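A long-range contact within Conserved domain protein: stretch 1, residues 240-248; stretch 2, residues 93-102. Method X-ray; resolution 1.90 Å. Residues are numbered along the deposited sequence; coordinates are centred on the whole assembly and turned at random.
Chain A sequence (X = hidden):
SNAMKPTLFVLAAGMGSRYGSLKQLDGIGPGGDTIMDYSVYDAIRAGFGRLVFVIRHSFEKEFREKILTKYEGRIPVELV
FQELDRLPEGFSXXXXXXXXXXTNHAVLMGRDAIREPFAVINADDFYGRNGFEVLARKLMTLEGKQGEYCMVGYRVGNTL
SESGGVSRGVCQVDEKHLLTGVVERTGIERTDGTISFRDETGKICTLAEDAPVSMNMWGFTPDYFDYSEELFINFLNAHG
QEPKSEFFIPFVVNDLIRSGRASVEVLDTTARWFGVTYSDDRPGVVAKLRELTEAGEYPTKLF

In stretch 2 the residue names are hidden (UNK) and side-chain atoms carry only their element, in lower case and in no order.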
# COMPACT_ATOMS: atom_id res chain seq x y z
N GLY A 240 5.78 11.72 19.61
CA GLY A 240 4.59 11.12 20.19
C GLY A 240 3.59 12.10 20.78
O GLY A 240 2.40 11.81 20.85
N GLN A 241 4.07 13.27 21.20
CA GLN A 241 3.19 14.27 21.79
C GLN A 241 2.61 15.22 20.75
O GLN A 241 1.74 16.04 21.06
CB GLN A 241 3.90 15.04 22.90
CG GLN A 241 4.24 14.19 24.11
CD GLN A 241 3.01 13.55 24.74
OE1 GLN A 241 2.13 14.24 25.26
NE2 GLN A 241 2.95 12.22 24.69
N GLU A 242 3.09 15.12 19.52
CA GLU A 242 2.58 15.96 18.44
C GLU A 242 1.20 15.48 17.96
O GLU A 242 0.92 14.28 17.96
CB GLU A 242 3.58 16.02 17.29
CG GLU A 242 4.92 16.63 17.69
CD GLU A 242 5.99 16.44 16.64
OE1 GLU A 242 5.65 16.12 15.48
OE2 GLU A 242 7.19 16.59 16.97
N PRO A 243 0.34 16.43 17.58
CA PRO A 243 -1.06 16.13 17.24
C PRO A 243 -1.22 15.41 15.91
O PRO A 243 -2.13 14.58 15.78
CB PRO A 243 -1.70 17.52 17.15
CG PRO A 243 -0.72 18.46 17.76
CD PRO A 243 0.62 17.87 17.50
N LYS A 244 -0.36 15.71 14.94
CA LYS A 244 -0.55 15.20 13.58
C LYS A 244 0.63 14.41 13.01
O LYS A 244 0.68 14.12 11.81
CB LYS A 244 -0.93 16.35 12.64
CG LYS A 244 -2.02 17.25 13.21
CD LYS A 244 -2.37 18.40 12.28
CE LYS A 244 -3.42 17.99 11.26
NZ LYS A 244 -4.04 19.17 10.59
N SER A 245 1.58 14.05 13.87
CA SER A 245 2.74 13.28 13.43
C SER A 245 2.30 11.90 12.93
O SER A 245 1.33 11.34 13.45
CB SER A 245 3.76 13.14 14.56
OG SER A 245 3.15 12.62 15.73
N GLU A 246 3.01 11.36 11.94
CA GLU A 246 2.64 10.08 11.34
C GLU A 246 3.85 9.20 11.08
O GLU A 246 4.92 9.68 10.70
CB GLU A 246 1.89 10.28 10.02
CG GLU A 246 0.45 10.74 10.19
CD GLU A 246 -0.26 10.85 8.86
OE1 GLU A 246 -0.95 9.88 8.46
OE2 GLU A 246 -0.12 11.90 8.20
N PHE A 247 3.65 7.90 11.26
CA PHE A 247 4.70 6.89 11.12
C PHE A 247 4.43 6.12 9.83
O PHE A 247 3.54 5.27 9.79
CB PHE A 247 4.63 5.96 12.34
CG PHE A 247 5.74 4.95 12.44
CD1 PHE A 247 7.06 5.35 12.51
CD2 PHE A 247 5.45 3.60 12.54
CE1 PHE A 247 8.09 4.42 12.64
CE2 PHE A 247 6.47 2.65 12.66
CZ PHE A 247 7.79 3.07 12.71
N PHE A 248 5.20 6.44 8.79
CA PHE A 248 4.94 5.98 7.42
C PHE A 248 5.88 4.87 6.97
O PHE A 248 7.04 4.85 7.36
CB PHE A 248 5.13 7.13 6.43
CG PHE A 248 4.09 8.21 6.52
CD1 PHE A 248 2.77 7.93 6.22
CD2 PHE A 248 4.44 9.49 6.89
CE1 PHE A 248 1.80 8.92 6.30
CE2 PHE A 248 3.48 10.49 6.97
CZ PHE A 248 2.16 10.20 6.67
N UNK A 93 -1.28 6.75 24.91
CA UNK A 93 -1.77 7.67 23.90
C UNK A 93 -2.12 9.02 24.53
O UNK A 93 -2.91 9.08 25.47
c UNK A 93 -3.00 7.08 23.20
s UNK A 93 -3.59 8.07 21.84
N UNK A 94 -1.52 10.11 24.01
CA UNK A 94 -1.76 11.47 24.53
C UNK A 94 -3.25 11.80 24.61
O UNK A 94 -4.06 11.27 23.85
c UNK A 94 -0.57 10.10 22.89
c UNK A 94 -0.01 11.50 22.90
c UNK A 94 -1.07 12.36 23.50
N UNK A 95 -3.60 12.69 25.54
CA UNK A 95 -5.00 13.04 25.79
C UNK A 95 -5.71 13.56 24.54
O UNK A 95 -6.83 13.15 24.24
c UNK A 95 -6.51 14.37 27.37
c UNK A 95 -5.09 14.08 26.91
o UNK A 95 -8.32 12.84 27.60
c UNK A 95 -7.18 13.16 28.00
o UNK A 95 -6.56 12.53 28.88
N UNK A 96 -5.05 14.47 23.83
CA UNK A 96 -5.69 15.14 22.70
C UNK A 96 -5.60 14.43 21.36
O UNK A 96 -6.22 14.86 20.39
N UNK A 97 -4.83 13.35 21.31
CA UNK A 97 -4.59 12.64 20.05
C UNK A 97 -5.85 11.99 19.48
O UNK A 97 -6.56 11.25 20.16
n UNK A 97 -2.00 11.07 16.77
c UNK A 97 -3.49 11.59 20.23
c UNK A 97 -3.13 10.86 18.94
n UNK A 97 0.12 11.90 16.37
c UNK A 97 -0.95 11.23 15.96
c UNK A 97 -2.10 11.62 18.12
n UNK A 97 -0.97 10.70 14.75
N UNK A 98 -6.13 12.27 18.20
CA UNK A 98 -7.26 11.66 17.51
C UNK A 98 -6.85 11.08 16.16
O UNK A 98 -7.45 10.11 15.69
o UNK A 98 -10.15 14.80 17.30
c UNK A 98 -8.99 15.10 16.93
o UNK A 98 -8.62 16.28 16.75
c UNK A 98 -7.99 13.98 16.69
c UNK A 98 -8.40 12.67 17.34
N UNK A 99 -5.84 11.67 15.54
CA UNK A 99 -5.36 11.22 14.24
C UNK A 99 -4.62 9.89 14.35
O UNK A 99 -3.75 9.73 15.20
c UNK A 99 -2.87 12.88 10.20
c UNK A 99 -3.87 11.91 12.29
n UNK A 99 -2.58 14.17 9.51
c UNK A 99 -4.44 12.28 13.64
c UNK A 99 -3.17 13.11 11.67
N UNK A 100 -4.98 8.92 13.49
CA UNK A 100 -4.31 7.61 13.51
C UNK A 100 -2.80 7.75 13.31
O UNK A 100 -2.35 8.66 12.61
c UNK A 100 -4.94 6.87 12.33
c UNK A 100 -6.14 8.94 12.59
c UNK A 100 -6.33 7.49 12.21
N UNK A 101 -2.05 6.82 13.89
CA UNK A 101 -0.59 6.92 13.93
C UNK A 101 0.12 6.80 12.59
O UNK A 101 1.28 7.21 12.48
c UNK A 101 0.95 8.39 16.89
c UNK A 101 -0.02 5.91 14.92
c UNK A 101 -0.29 8.12 19.42
n UNK A 101 -1.31 6.08 18.37
c UNK A 101 0.08 7.32 17.13
c UNK A 101 -1.22 5.49 17.13
c UNK A 101 -0.52 7.20 18.39
c UNK A 101 1.18 9.30 17.92
c UNK A 101 0.56 9.16 19.17
c UNK A 101 -0.38 6.21 16.33
N UNK A 102 -0.53 6.24 11.57
CA UNK A 102 0.05 6.19 10.24
C UNK A 102 0.13 4.80 9.63
O UNK A 102 -0.11 3.81 10.31
O HOH W 1 -4.78 14.32 16.55
O HOH W 2 -2.84 8.68 9.97

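Position 93 carries one carbon followed by one sulfur, a short thiol side chain whose CA-to-CB bond points away from stretch 1 and which makes no contact with it; this is Cys93. At position 94, three carbons close a ring onto the backbone nitrogen; the CA-to-CB bond points toward stretch 1, and one ring carbon lies 3.2 Å from Gly240 O and 3.5 Å from Gln241 NE2. This is Pro94, and the carbon is CG. Position 95 has three carbons, the third bearing two oxygens; its end leads away from stretch 1, and the residue is Glu95, exposed and poorly ordered. Position 96 has no side-chain atoms and is Gly96.

Position 97 has three carbons, a nitrogen, and then a carbon carrying two more nitrogens, a guanidinium whose terminal nitrogens approach Glu242 O and Ser245 O; hence Arg97. Stretch 1 lines the edge and one face of the guanidinium, mostly with backbone atoms. NH2 donates to Ser245 O at 2.7 Å, while NH1 donates to Ser245 OG at 3.2 Å and makes weak hydrogen bonds to Glu242 O (3.0 Å) and Ser245 O (3.2 Å). Glu242 O and Ser245 O lie at the edge, whereas Pro243 O and Lys244 CA lie over one face.

Position 98 again shows three carbons ending in two oxygens, none touching stretch 1, and is Glu98. A water accepts from Glu98 N (3.0 Å to the water O) and donates to Pro243 O (2.8 Å from the water O). Position 99 has four carbons in a row ending in nitrogen; a chain carbon lies 3.9 Å from Lys244 CA, and the terminal nitrogen faces Glu246 OE2. This is Lys99, whose NZ forms a salt bridge with Glu246 OE2 at 3.6 Å.

Position 100, another three-carbon ring closed onto the backbone nitrogen, is Pro100; a second water donates to both Pro100 O and Glu246 OE1, its O 2.7 Å from each. Position 101 has fused five- and six-membered rings with eight carbons and one nitrogen, and a ring carbon meets Gly240 O edge-on; it is Trp101, with CH2 3.6 Å from Gly240 O. Position 102, without a side chain, is Gly102; a CB here would clash with Phe247 O, and the backbone angles by themselves call for glycine.

The contact thus joins two loops without regular secondary structure. Arg97 is its polar centre, its NE (2.7 Å) and NH2 (3.0 Å) also donating to Lys99 O, so that the guanidinium ties both loops together. Phe247 N donates to Trp101 O at 2.8 Å.

Stretch 2 (93-102) CPEGREKPWG
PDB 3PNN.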